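Local coordinates for putative diflavin flavoprotein A 3 (Synechocystis sp., PDB 6H0C) that probably passes electrons from NADH to oxygen, reducing it to water, and is represented by its flavodiiron core of metallo-beta-lactamase-like and flavodoxin-like domains, at residues F52-E57 with D77-G82; K172-H177 with E239-Y244; S19-R24 with R35-N40; A176-D181 with Q192-Y197. All coordinates share one frame; numbering follows the deposited sequence. Where two conformers were deposited one is given.

All four contacts belong mainly to the metallo-beta-lactamase-like part of the chain. Contact 3, first along the chain, pairs strands 14-21 and 37-45; contact 1 follows and pairs the end of strand 49-52 with strand 78-80 in the same mixed sheet, centres about 17 Å apart, touching where Pro55 meets Ser19 and Ala39. Contacts 2 and 4 both start from the loop after strand 167-171 and share Ala176 and His177; their centres lie about 10 Å apart. One packs that loop on helix 237-253, the other on helix 189-202. His177 ND1 and Thr37 OG1 join this loop to contact 3, so the first sheet and the helices meet through residues 172-181.

Contact 1: F52-E57 with D77-G82; sequences FDPPGE and DYVILG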
loop_
_atom_site.group_PDB
_atom_site.type_symbol
_atom_site.label_atom_id
_atom_site.label_comp_id
_atom_site.label_asym_id
_atom_site.label_seq_id
_atom_site.Cartn_x
_atom_site.Cartn_y
_atom_site.Cartn_z
ATOM N N PHE A 52 -4.405 9.086 14.668
ATOM C CA PHE A 52 -4.168 8.546 13.326
ATOM C C PHE A 52 -3.438 7.203 13.352
ATOM O O PHE A 52 -2.356 7.098 13.933
ATOM C CB PHE A 52 -3.322 9.504 12.481
ATOM C CG PHE A 52 -3.994 10.815 12.137
ATOM C CD1 PHE A 52 -4.469 11.045 10.848
ATOM C CD2 PHE A 52 -4.091 11.842 13.080
ATOM C CE1 PHE A 52 -5.048 12.266 10.510
ATOM C CE2 PHE A 52 -4.672 13.066 12.750
ATOM C CZ PHE A 52 -5.148 13.277 11.462
ATOM N N ASP A 53 -4.019 6.192 12.709
ATOM C CA ASP A 53 -3.273 4.996 12.317
ATOM C C ASP A 53 -2.514 4.257 13.414
ATOM O O ASP A 53 -1.276 4.229 13.400
ATOM C CB ASP A 53 -2.268 5.372 11.237
ATOM C CG ASP A 53 -2.934 5.932 10.007
ATOM O OD1 ASP A 53 -3.874 5.278 9.508
ATOM O OD2 ASP A 53 -2.525 7.025 9.550
ATOM N N PRO A 54 -3.243 3.638 14.354
ATOM C CA PRO A 54 -2.561 2.682 15.232
ATOM C C PRO A 54 -1.759 1.712 14.386
ATOM O O PRO A 54 -2.168 1.403 13.267
ATOM C CB PRO A 54 -3.707 1.967 15.954
ATOM C CG PRO A 54 -4.866 2.905 15.858
ATOM C CD PRO A 54 -4.697 3.681 14.581
ATOM N N PRO A 55 -0.622 1.249 14.902
ATOM C CA PRO A 55 0.255 0.314 14.176
ATOM C C PRO A 55 -0.329 -1.107 14.088
ATOM O O PRO A 55 -1.320 -1.405 14.754
ATOM C CB PRO A 55 1.539 0.328 15.011
ATOM C CG PRO A 55 1.044 0.590 16.421
ATOM C CD PRO A 55 -0.163 1.506 16.279
ATOM N N GLY A 56 0.283 -1.968 13.283
ATOM C CA GLY A 56 -0.195 -3.330 13.114
ATOM C C GLY A 56 0.177 -4.326 14.207
ATOM O O GLY A 56 0.682 -3.947 15.265
ATOM N N GLU A 57 -0.058 -5.609 13.920
ATOM C CA GLU A 57 0.024 -6.694 14.908
ATOM C C GLU A 57 1.351 -6.800 15.647
ATOM O O GLU A 57 1.367 -7.140 16.829
ATOM C CB GLU A 57 -0.250 -8.052 14.248
ATOM C CG GLU A 57 -1.479 -8.112 13.360
ATOM C CD GLU A 57 -1.860 -9.543 12.988
ATOM O OE1 GLU A 57 -1.936 -10.389 13.909
ATOM O OE2 GLU A 57 -2.082 -9.815 11.781
ATOM N N ASP A 77 -11.789 10.808 20.957
ATOM C CA ASP A 77 -12.969 11.094 20.146
ATOM C C ASP A 77 -12.949 10.384 18.798
ATOM O O ASP A 77 -13.987 9.893 18.334
ATOM C CB ASP A 77 -13.111 12.597 19.911
ATOM C CG ASP A 77 -13.407 13.356 21.185
ATOM O OD1 ASP A 77 -14.515 13.180 21.730
ATOM O OD2 ASP A 77 -12.541 14.135 21.637
ATOM N N TYR A 78 -11.777 10.346 18.160
ATOM C CA TYR A 78 -11.683 9.832 16.795
ATOM C C TYR A 78 -10.501 8.924 16.574
ATOM O O TYR A 78 -9.409 9.165 17.105
ATOM C CB TYR A 78 -11.604 10.980 15.786
ATOM C CG TYR A 78 -12.809 11.888 15.811
ATOM C CD1 TYR A 78 -14.033 11.468 15.290
ATOM C CD2 TYR A 78 -12.724 13.166 16.351
ATOM C CE1 TYR A 78 -15.137 12.294 15.314
ATOM C CE2 TYR A 78 -13.822 13.997 16.377
ATOM C CZ TYR A 78 -15.024 13.556 15.856
ATOM O OH TYR A 78 -16.117 14.389 15.878
ATOM N N VAL A 79 -10.725 7.882 15.777
ATOM C CA VAL A 79 -9.620 7.118 15.221
ATOM C C VAL A 79 -9.648 7.253 13.694
ATOM O O VAL A 79 -10.582 6.804 13.021
ATOM C CB VAL A 79 -9.660 5.640 15.655
ATOM C CG1 VAL A 79 -8.491 4.885 15.028
ATOM C CG2 VAL A 79 -9.583 5.544 17.164
ATOM N N ILE A 80 -8.617 7.906 13.161
ATOM C CA ILE A 80 -8.546 8.205 11.744
ATOM C C ILE A 80 -7.628 7.197 11.056
ATOM O O ILE A 80 -6.484 6.997 11.484
ATOM C CB ILE A 80 -8.044 9.649 11.511
ATOM C CG1 ILE A 80 -8.948 10.641 12.238
ATOM C CG2 ILE A 80 -7.996 9.977 10.028
ATOM C CD1 ILE A 80 -8.533 12.090 12.044
ATOM N N LEU A 81 -8.133 6.548 10.008
ATOM C CA LEU A 81 -7.359 5.517 9.316
ATOM C C LEU A 81 -6.930 5.996 7.937
ATOM O O LEU A 81 -7.780 6.333 7.103
ATOM C CB LEU A 81 -8.166 4.221 9.183
ATOM C CG LEU A 81 -8.711 3.639 10.478
ATOM C CD1 LEU A 81 -9.631 2.465 10.200
ATOM C CD2 LEU A 81 -7.555 3.223 11.362
ATOM N N GLY A 82 -5.618 6.025 7.698
ATOM C CA GLY A 82 -5.079 6.385 6.391
ATOM C C GLY A 82 -5.165 5.227 5.403
ATOM O O GLY A 82 -5.079 5.421 4.186
#
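Phe52 and Ile80 make a parallel beta bridge, CA to CA 4.7 Å, in the buried middle of the first mixed sheet, where strand 49-52 ends beside strand 78-80. Ile80 O is the centre of the backbone contact: Asp53 N donates to it over 2.9 Å, almost head-on to the carbonyl, and the CA-H of Phe52 also leans on it. On the same side of the sheet the two side chains run alongside each other. Ile80 sets CD1 over one face of the Phe52 ring, nearer the rim than the centre, with CD1 3.6 Å from CZ. This is a CH-pi contact, and Leu144 of the second sheet touches both residues.

Past the bridge the chain turns sharply, Asp53 taking positive phi (55°). Its CG lies beside its own backbone N (chi1 -60°), which carries the carboxylate forward to Gly82. There OD1 takes the N-H of Gly82 on its syn lone pair, a short and nearly straight bond of 2.6 Å (173° at the hydrogen). Pro54 then covers Val79, CD to CG1 4.0 Å, on the side where helix 86-98 packs.

Helix 60-70 links the two parallel strands, so this is a beta-alpha-beta unit. Its carboxy-terminal end, with Asp53 gripping Gly82, is where proteins of the metallo-beta-lactamase fold typically carry their metal-site loops.

Contact 2: K172-H177 with E239-Y244; sequences KLFGAH and ELTRNY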
loop_
_atom_site.group_PDB
_atom_site.type_symbol
_atom_site.label_atom_id
_atom_site.label_comp_id
_atom_site.label_asym_id
_atom_site.label_seq_id
_atom_site.Cartn_x
_atom_site.Cartn_y
_atom_site.Cartn_z
ATOM N N LYS A 172 0.774 6.094 3.212
ATOM C CA LYS A 172 1.809 5.352 2.511
ATOM C C LYS A 172 2.622 6.210 1.545
ATOM O O LYS A 172 3.666 5.775 1.071
ATOM C CB LYS A 172 1.193 4.166 1.772
ATOM C CG LYS A 172 0.694 3.072 2.704
ATOM C CD LYS A 172 1.853 2.212 3.230
ATOM C CE LYS A 172 1.363 1.216 4.286
ATOM N NZ LYS A 172 2.398 0.192 4.643
ATOM N N LEU A 173 2.172 7.426 1.261
ATOM C CA LEU A 173 2.944 8.293 0.367
ATOM C C LEU A 173 4.107 9.004 1.077
ATOM O O LEU A 173 3.962 9.466 2.212
ATOM C CB LEU A 173 2.039 9.344 -0.282
ATOM C CG LEU A 173 0.963 8.824 -1.236
ATOM C CD1 LEU A 173 -0.001 9.942 -1.632
ATOM C CD2 LEU A 173 1.634 8.214 -2.459
ATOM N N PHE A 174 5.251 9.081 0.398
ATOM C CA PHE A 174 6.385 9.910 0.819
ATOM C C PHE A 174 7.206 9.335 1.978
ATOM O O PHE A 174 7.996 10.050 2.595
ATOM C CB PHE A 174 5.907 11.319 1.197
ATOM C CG PHE A 174 5.414 12.120 0.031
ATOM C CD1 PHE A 174 6.232 12.352 -1.060
ATOM C CD2 PHE A 174 4.138 12.643 0.025
ATOM C CE1 PHE A 174 5.784 13.088 -2.145
ATOM C CE2 PHE A 174 3.683 13.389 -1.054
ATOM C CZ PHE A 174 4.510 13.612 -2.141
ATOM N N GLY A 175 7.043 8.051 2.257
ATOM C CA GLY A 175 7.710 7.459 3.398
ATOM C C GLY A 175 8.982 6.719 3.034
ATOM O O GLY A 175 9.459 6.786 1.903
ATOM N N ALA A 176 9.533 6.005 4.008
ATOM C CA ALA A 176 10.736 5.227 3.794
ATOM C C ALA A 176 10.866 4.204 4.905
ATOM O O ALA A 176 10.618 4.516 6.067
ATOM C CB ALA A 176 11.952 6.120 3.747
ATOM N N HIS A 177 11.229 2.980 4.539
ATOM C CA HIS A 177 11.385 1.919 5.519
ATOM C C HIS A 177 12.781 1.980 6.095
ATOM O O HIS A 177 13.698 1.311 5.619
ATOM C CB HIS A 177 11.099 0.551 4.894
ATOM C CG HIS A 177 9.643 0.289 4.682
ATOM N ND1 HIS A 177 8.717 0.381 5.699
ATOM C CD2 HIS A 177 8.947 -0.049 3.569
ATOM C CE1 HIS A 177 7.515 0.099 5.228
ATOM N NE2 HIS A 177 7.627 -0.161 3.937
ATOM N N GLU A 239 12.369 18.618 -2.121
ATOM C CA GLU A 239 13.242 17.824 -2.960
ATOM C C GLU A 239 12.636 16.450 -3.208
ATOM O O GLU A 239 12.697 15.937 -4.318
ATOM C CB GLU A 239 14.620 17.696 -2.332
ATOM C CG GLU A 239 15.637 17.053 -3.230
ATOM C CD GLU A 239 17.066 17.326 -2.772
ATOM O OE1 GLU A 239 17.992 17.002 -3.539
ATOM O OE2 GLU A 239 17.264 17.859 -1.652
ATOM N N LEU A 240 12.033 15.856 -2.186
ATOM C CA LEU A 240 11.442 14.537 -2.366
ATOM C C LEU A 240 10.229 14.641 -3.282
ATOM O O LEU A 240 9.988 13.759 -4.109
ATOM C CB LEU A 240 11.047 13.912 -1.023
ATOM C CG LEU A 240 10.396 12.521 -1.095
ATOM C CD1 LEU A 240 11.255 11.534 -1.884
ATOM C CD2 LEU A 240 10.093 11.981 0.308
ATOM N N THR A 241 9.470 15.724 -3.148
ATOM C CA THR A 241 8.294 15.897 -3.990
ATOM C C THR A 241 8.703 16.025 -5.466
ATOM O O THR A 241 8.130 15.360 -6.329
ATOM C CB THR A 241 7.474 17.110 -3.559
ATOM O OG1 THR A 241 7.095 16.950 -2.189
ATOM C CG2 THR A 241 6.214 17.227 -4.400
ATOM N N ARG A 242 9.709 16.851 -5.751
ATOM C CA ARG A 242 10.233 16.987 -7.115
ATOM C C ARG A 242 10.746 15.642 -7.665
ATOM O O ARG A 242 10.530 15.316 -8.830
ATOM C CB ARG A 242 11.348 18.043 -7.165
ATOM C CG ARG A 242 10.919 19.464 -6.771
ATOM C CD ARG A 242 12.017 20.519 -7.061
ATOM N NE ARG A 242 13.326 20.183 -6.476
ATOM C CZ ARG A 242 13.804 20.684 -5.331
ATOM N NH1 ARG A 242 13.085 21.556 -4.631
ATOM N NH2 ARG A 242 15.004 20.316 -4.882
ATOM N N ASN A 243 11.414 14.863 -6.821
ATOM C CA ASN A 243 11.860 13.525 -7.203
ATOM C C ASN A 243 10.692 12.594 -7.576
ATOM O O ASN A 243 10.744 11.897 -8.592
ATOM C CB ASN A 243 12.688 12.901 -6.076
ATOM C CG ASN A 243 14.178 13.269 -6.159
ATOM O OD1 ASN A 243 15.005 12.470 -6.591
ATOM N ND2 ASN A 243 14.514 14.478 -5.742
ATOM N N TYR A 244 9.649 12.573 -6.748
ATOM C CA TYR A 244 8.460 11.775 -7.047
ATOM C C TYR A 244 7.896 12.126 -8.428
ATOM O O TYR A 244 7.548 11.241 -9.218
ATOM C CB TYR A 244 7.384 11.986 -5.983
ATOM C CG TYR A 244 7.358 10.965 -4.870
ATOM C CD1 TYR A 244 8.532 10.542 -4.248
ATOM C CD2 TYR A 244 6.144 10.449 -4.412
ATOM C CE1 TYR A 244 8.497 9.620 -3.212
ATOM C CE2 TYR A 244 6.095 9.530 -3.386
ATOM C CZ TYR A 244 7.269 9.114 -2.789
ATOM O OH TYR A 244 7.205 8.192 -1.756
HETATM O O HOH W 1 9.595 7.508 -0.865
#
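The aromatic contact comes first: Phe174, in the loop after strand 167-171, and Tyr244, on helix 237-253, form an offset stack with centroids 4.6 Å apart and planes inclined by 28°. The overlap is partial. Phe174 brings only its CD1-CE1 side over one face of the tyrosine, and CE1 comes within 3.5 Å of Tyr244 CD2. Tyr225 stacks with the Phe174 ring as well.

Apolar packing widens the patch. Leu240, one helical turn before Tyr244, has CG anti to its backbone N (chi1 179°), and its CD2 reaches both Phe174 CD1 (4.1 Å) and the carbonyl Phe174 O (3.7 Å). Thr241 borders the ring at CE1 but spends its hydroxyl on Leu237 O and Tyr225 OH.

Polar contacts gather at the phenol oxygen of Tyr244. Phe174 N donates to OH at 3.0 Å, a weak, bent bond. The hydroxyl in turn donates a hydrogen bond to a water 2.6 Å from OH, lying in the ring plane, and that water donates to Gly175 O at 2.9 Å. One hydroxyl thus holds two successive loop residues, directly and through water.

Two residues before Phe174, Lys172 NZ hydrogen-bonds His229 and a citrate, probably from the crystallisation liquor. The packing backs a loop that borders this pocket, probably the counterpart of the diiron site of flavodiiron relatives.

Contact 3: S19-R24 with R35-N40; sequences SRTWDR and RGTTAN
Arg20 runs beside Thr38, its CG 3.8 Å from Thr38 CG2, and ends in a guanidinium with Trp22 CH2 over one face, offset toward the rim. The indole belongs to the same segment, two residues on. The charged group is also gripped by Asp4 through NH2 and by Asp181 and Gly180 O through NH1.

The backbones behind these groups are antiparallel, strand 14-21 against strand 37-45. Ser19-Ala39 and Thr21-Thr37 are hydrogen-bonded pairs, with the non-hydrogen-bonded pair Arg20-Thr38 between them. Each hydrogen-bonded pair has both its bonds, from Ala39 N to Ser19 O at 2.8 Å to Thr21 N to Thr37 O at 3.1 Å. Beyond them Gly36, at positive phi (72°), tucks its CA within 3.2 Å of Thr21 O, where a side chain would collide with the opposite strand.

On the other face the methyls of Thr21 and Thr37 meet, CG2 to CG2 3.8 Å. Thr21 has OG1 anti to its backbone N (chi1 -177°), and that hydroxyl donates to Asp23 O, bracing the turn out of the strand. At the far end a water joins Ser19 OG (2.6 Å) to Ala39 O.

Chemically the two faces differ: methyls meet beside Ser19 and Ala39, whereas the Arg20 side places a cation between Asp4 and Asp181. Those carboxylates balance its charge and fix its orientation, tying strand 4-11 and the 176-181 loop to this antiparallel pair.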
loop_
_atom_site.group_PDB
_atom_site.type_symbol
_atom_site.label_atom_id
_atom_site.label_comp_id
_atom_site.label_asym_id
_atom_site.label_seq_id
_atom_site.Cartn_x
_atom_site.Cartn_y
_atom_site.Cartn_z
ATOM N N SER A 19 6.286 3.595 16.359
ATOM C CA SER A 19 6.593 2.208 16.703
ATOM C C SER A 19 7.772 1.759 15.851
ATOM O O SER A 19 7.666 1.680 14.622
ATOM C CB SER A 19 5.387 1.302 16.485
ATOM O OG SER A 19 4.310 1.703 17.316
ATOM N N ARG A 20 8.898 1.475 16.498
ATOM C CA ARG A 20 10.128 1.244 15.759
ATOM C C ARG A 20 10.576 -0.206 15.832
ATOM O O ARG A 20 10.495 -0.835 16.888
ATOM C CB ARG A 20 11.237 2.167 16.282
ATOM C CG ARG A 20 10.855 3.646 16.322
ATOM C CD ARG A 20 12.057 4.532 16.640
ATOM N NE ARG A 20 12.657 4.185 17.924
ATOM C CZ ARG A 20 13.903 4.489 18.273
ATOM N NH1 ARG A 20 14.686 5.149 17.426
ATOM N NH2 ARG A 20 14.367 4.129 19.467
ATOM N N THR A 21 11.033 -0.733 14.696
ATOM C CA THR A 21 11.698 -2.033 14.660
ATOM C C THR A 21 13.002 -1.910 13.871
ATOM O O THR A 21 13.027 -1.342 12.778
ATOM C CB THR A 21 10.793 -3.145 14.047
ATOM O OG1 THR A 21 11.475 -4.401 14.106
ATOM C CG2 THR A 21 10.427 -2.849 12.593
ATOM N N TRP A 22 14.096 -2.409 14.438
ATOM C CA TRP A 22 15.383 -2.332 13.756
ATOM C C TRP A 22 15.549 -3.529 12.822
ATOM O O TRP A 22 16.308 -3.477 11.858
ATOM C CB TRP A 22 16.534 -2.252 14.766
ATOM C CG TRP A 22 16.766 -0.849 15.280
ATOM C CD1 TRP A 22 17.575 0.117 14.725
ATOM C CD2 TRP A 22 16.167 -0.251 16.434
ATOM N NE1 TRP A 22 17.515 1.273 15.474
ATOM C CE2 TRP A 22 16.659 1.072 16.525
ATOM C CE3 TRP A 22 15.256 -0.704 17.394
ATOM C CZ2 TRP A 22 16.273 1.940 17.542
ATOM C CZ3 TRP A 22 14.875 0.158 18.409
ATOM C CH2 TRP A 22 15.384 1.465 18.476
ATOM N N ASP A 23 14.814 -4.599 13.101
ATOM C CA ASP A 23 14.862 -5.801 12.277
ATOM C C ASP A 23 13.734 -5.846 11.256
ATOM O O ASP A 23 12.670 -5.246 11.453
ATOM C CB ASP A 23 14.796 -7.042 13.157
ATOM C CG ASP A 23 15.821 -7.015 14.266
ATOM O OD1 ASP A 23 15.431 -7.239 15.431
ATOM O OD2 ASP A 23 17.011 -6.763 13.973
ATOM N N ARG A 24 13.965 -6.563 10.163
ATOM C CA ARG A 24 12.888 -6.859 9.232
ATOM C C ARG A 24 11.944 -7.846 9.910
ATOM O O ARG A 24 12.391 -8.821 10.525
ATOM C CB ARG A 24 13.429 -7.425 7.923
ATOM C CG ARG A 24 12.351 -7.773 6.919
ATOM C CD ARG A 24 12.966 -8.314 5.647
ATOM N NE ARG A 24 13.891 -9.402 5.949
ATOM C CZ ARG A 24 14.503 -10.146 5.034
ATOM N NH1 ARG A 24 14.299 -9.923 3.739
ATOM N NH2 ARG A 24 15.320 -11.117 5.417
ATOM N N ARG A 35 16.833 -2.209 6.726
ATOM C CA ARG A 35 17.248 -1.069 7.535
ATOM C C ARG A 35 16.229 -0.788 8.642
ATOM O O ARG A 35 16.230 0.288 9.241
ATOM C CB ARG A 35 17.429 0.180 6.662
ATOM C CG ARG A 35 18.502 0.063 5.573
ATOM C CD ARG A 35 18.973 1.447 5.120
ATOM N NE ARG A 35 19.465 2.236 6.248
ATOM C CZ ARG A 35 19.643 3.553 6.233
ATOM N NH1 ARG A 35 19.369 4.248 5.142
ATOM N NH2 ARG A 35 20.090 4.177 7.316
ATOM N N GLY A 36 15.368 -1.765 8.911
ATOM C CA GLY A 36 14.273 -1.591 9.848
ATOM C C GLY A 36 13.179 -0.699 9.276
ATOM O O GLY A 36 13.177 -0.354 8.092
ATOM N N THR A 37 12.232 -0.319 10.117
ATOM C CA THR A 37 11.248 0.669 9.709
ATOM C C THR A 37 10.562 1.215 10.945
ATOM O O THR A 37 10.906 0.850 12.077
ATOM C CB THR A 37 10.213 0.076 8.721
ATOM O OG1 THR A 37 9.298 1.097 8.322
ATOM C CG2 THR A 37 9.432 -1.072 9.340
ATOM N N THR A 38 9.608 2.112 10.738
ATOM C CA THR A 38 8.763 2.551 11.835
ATOM C C THR A 38 7.327 2.543 11.334
ATOM O O THR A 38 7.081 2.679 10.134
ATOM C CB THR A 38 9.146 3.975 12.369
ATOM O OG1 THR A 38 8.698 4.987 11.457
ATOM C CG2 THR A 38 10.656 4.114 12.563
ATOM N N ALA A 39 6.390 2.352 12.252
ATOM C CA ALA A 39 4.982 2.539 11.961
ATOM C C ALA A 39 4.534 3.772 12.747
ATOM O O ALA A 39 4.526 3.760 13.990
ATOM C CB ALA A 39 4.163 1.288 12.342
ATOM N N ASN A 40 4.173 4.841 12.036
ATOM C CA ASN A 40 3.900 6.111 12.697
ATOM C C ASN A 40 2.416 6.370 12.978
ATOM O O ASN A 40 1.592 6.334 12.074
ATOM C CB ASN A 40 4.477 7.257 11.860
ATOM C CG ASN A 40 5.969 7.114 11.630
ATOM O OD1 ASN A 40 6.679 6.529 12.455
ATOM N ND2 ASN A 40 6.455 7.641 10.503
HETATM O O HOH W 2 3.024 3.795 16.529
#

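Contact 4: A176-D181 with Q192-Y197; sequences AHVCGD and QEDRRY
Ala176 CB rests on Arg195 CG (3.9 Å) and Asp194 CB (4.1 Å), packing a loop of the metallo-beta-lactamase-like fold, bent by an inverse gamma turn centred on His177, against helix 189-202. The methyl sits against the bases of two successive helix side chains. Both of these turn CG beside their own backbone N, anti to the carbonyl carbon, but the chains then part. Arg195 (chi1 -78°) runs extended from CG to NE, carrying its charge away to a salt bridge with Asp185, so that only its base serves Ala176.

Asp194 (chi1 -64°) instead swings its carboxylate toward the loop and across Val178 at about a right angle. OD1 is 3.8 Å from Val178 CB and equally far from CG2. Val178 has CG2 anti to its N, leaving CG1 in the crowded position between N and the carbonyl carbon (chi1 60°); the touching is done by CB and CG2. OD1 also faces Arg35 NH1 as a salt bridge, but the modelled approach is too short to trust in detail, and Arg35 has two deposited conformers.

The polar link is carried by two waters that span His177 and Asp194. One accepts from His177 N at 3.0 Å and donates to the helix carbonyl Asp194 O. The imidazole itself is turned to Glu30 and Thr37. The second water gives one proton to His177 O, 2.7 Å away, and the other to Asp194 OD2, 2.6 Å from the water oxygen.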
loop_
_atom_site.group_PDB
_atom_site.type_symbol
_atom_site.label_atom_id
_atom_site.label_comp_id
_atom_site.label_asym_id
_atom_site.label_seq_id
_atom_site.Cartn_x
_atom_site.Cartn_y
_atom_site.Cartn_z
ATOM N N ALA A 176 9.533 6.005 4.008
ATOM C CA ALA A 176 10.736 5.227 3.794
ATOM C C ALA A 176 10.866 4.204 4.905
ATOM O O ALA A 176 10.618 4.516 6.067
ATOM C CB ALA A 176 11.952 6.120 3.747
ATOM N N HIS A 177 11.229 2.980 4.539
ATOM C CA HIS A 177 11.385 1.919 5.519
ATOM C C HIS A 177 12.781 1.980 6.095
ATOM O O HIS A 177 13.698 1.311 5.619
ATOM C CB HIS A 177 11.099 0.551 4.894
ATOM C CG HIS A 177 9.643 0.289 4.682
ATOM N ND1 HIS A 177 8.717 0.381 5.699
ATOM C CD2 HIS A 177 8.947 -0.049 3.569
ATOM C CE1 HIS A 177 7.515 0.099 5.228
ATOM N NE2 HIS A 177 7.627 -0.161 3.937
ATOM N N VAL A 178 12.938 2.820 7.109
ATOM C CA VAL A 178 14.222 2.966 7.781
ATOM C C VAL A 178 14.024 3.370 9.241
ATOM O O VAL A 178 13.282 4.310 9.555
ATOM C CB VAL A 178 15.129 3.997 7.067
ATOM C CG1 VAL A 178 14.462 5.357 7.033
ATOM C CG2 VAL A 178 16.476 4.079 7.754
ATOM N N CYS A 179 14.683 2.633 10.128
ATOM C CA CYS A 179 14.599 2.886 11.552
ATOM C C CYS A 179 15.827 3.663 12.001
ATOM O O CYS A 179 16.961 3.240 11.789
ATOM C CB CYS A 179 14.482 1.572 12.321
ATOM S SG CYS A 179 14.222 1.794 14.084
ATOM N N GLY A 180 15.595 4.819 12.600
ATOM C CA GLY A 180 16.677 5.636 13.100
ATOM C C GLY A 180 16.188 6.401 14.308
ATOM O O GLY A 180 15.005 6.331 14.648
ATOM N N ASP A 181 17.094 7.131 14.953
ATOM C CA ASP A 181 16.748 7.907 16.139
ATOM C C ASP A 181 16.138 9.243 15.770
ATOM O O ASP A 181 15.378 9.812 16.548
ATOM C CB ASP A 181 17.978 8.127 17.018
ATOM C CG ASP A 181 18.403 6.870 17.749
ATOM O OD1 ASP A 181 17.519 6.051 18.108
ATOM O OD2 ASP A 181 19.626 6.705 17.962
ATOM N N GLN A 192 18.138 9.077 0.753
ATOM C CA GLN A 192 17.889 9.022 -0.688
ATOM C C GLN A 192 17.597 7.592 -1.193
ATOM O O GLN A 192 16.562 7.354 -1.838
ATOM C CB GLN A 192 19.076 9.639 -1.453
ATOM C CG GLN A 192 19.363 9.004 -2.822
ATOM C CD GLN A 192 18.367 9.411 -3.908
ATOM O OE1 GLN A 192 17.955 10.572 -3.992
ATOM N NE2 GLN A 192 17.981 8.451 -4.749
ATOM N N GLU A 193 18.486 6.644 -0.891
ATOM C CA GLU A 193 18.311 5.276 -1.384
ATOM C C GLU A 193 17.044 4.636 -0.829
ATOM O O GLU A 193 16.295 3.992 -1.563
ATOM C CB GLU A 193 19.516 4.397 -1.042
ATOM C CG GLU A 193 19.467 3.022 -1.726
ATOM C CD GLU A 193 20.479 2.010 -1.168
ATOM O OE1 GLU A 193 21.017 2.228 -0.053
ATOM O OE2 GLU A 193 20.726 0.986 -1.852
ATOM N N ASP A 194 16.805 4.806 0.467
ATOM C CA ASP A 194 15.585 4.281 1.079
ATOM C C ASP A 194 14.316 4.853 0.432
ATOM O O ASP A 194 13.355 4.123 0.165
ATOM C CB ASP A 194 15.584 4.572 2.576
ATOM C CG ASP A 194 16.700 3.854 3.295
ATOM O OD1 ASP A 194 17.420 4.510 4.078
ATOM O OD2 ASP A 194 16.861 2.636 3.061
ATOM N N ARG A 195 14.315 6.155 0.176
ATOM C CA ARG A 195 13.139 6.814 -0.377
ATOM C C ARG A 195 12.865 6.376 -1.820
ATOM O O ARG A 195 11.707 6.176 -2.202
ATOM C CB ARG A 195 13.300 8.334 -0.283
ATOM C CG ARG A 195 13.030 8.856 1.127
ATOM C CD ARG A 195 13.485 10.284 1.292
ATOM N NE ARG A 195 12.880 10.870 2.480
ATOM C CZ ARG A 195 13.265 12.015 3.036
ATOM N NH1 ARG A 195 14.279 12.704 2.510
ATOM N NH2 ARG A 195 12.643 12.468 4.120
ATOM N N ARG A 196 13.920 6.204 -2.610
ATOM C CA ARG A 196 13.773 5.715 -3.979
ATOM C C ARG A 196 13.303 4.255 -3.996
ATOM O O ARG A 196 12.437 3.885 -4.783
ATOM C CB ARG A 196 15.094 5.858 -4.751
ATOM C CG ARG A 196 15.071 5.301 -6.178
ATOM C CD ARG A 196 14.255 6.184 -7.091
ATOM N NE ARG A 196 13.646 5.438 -8.190
ATOM C CZ ARG A 196 14.028 5.520 -9.460
ATOM N NH1 ARG A 196 15.026 6.324 -9.802
ATOM N NH2 ARG A 196 13.408 4.801 -10.386
ATOM N N TYR A 197 13.883 3.429 -3.131
ATOM C CA TYR A 197 13.526 2.020 -3.075
ATOM C C TYR A 197 12.064 1.879 -2.653
ATOM O O TYR A 197 11.318 1.044 -3.176
ATOM C CB TYR A 197 14.447 1.276 -2.105
ATOM C CG TYR A 197 14.238 -0.217 -2.102
ATOM C CD1 TYR A 197 14.626 -0.992 -3.191
ATOM C CD2 TYR A 197 13.637 -0.858 -1.021
ATOM C CE1 TYR A 197 14.428 -2.367 -3.199
ATOM C CE2 TYR A 197 13.439 -2.225 -1.020
ATOM C CZ TYR A 197 13.836 -2.976 -2.109
ATOM O OH TYR A 197 13.642 -4.341 -2.114
HETATM O O HOH W 3 12.566 2.184 1.942
HETATM O O HOH W 4 14.775 1.023 3.177
#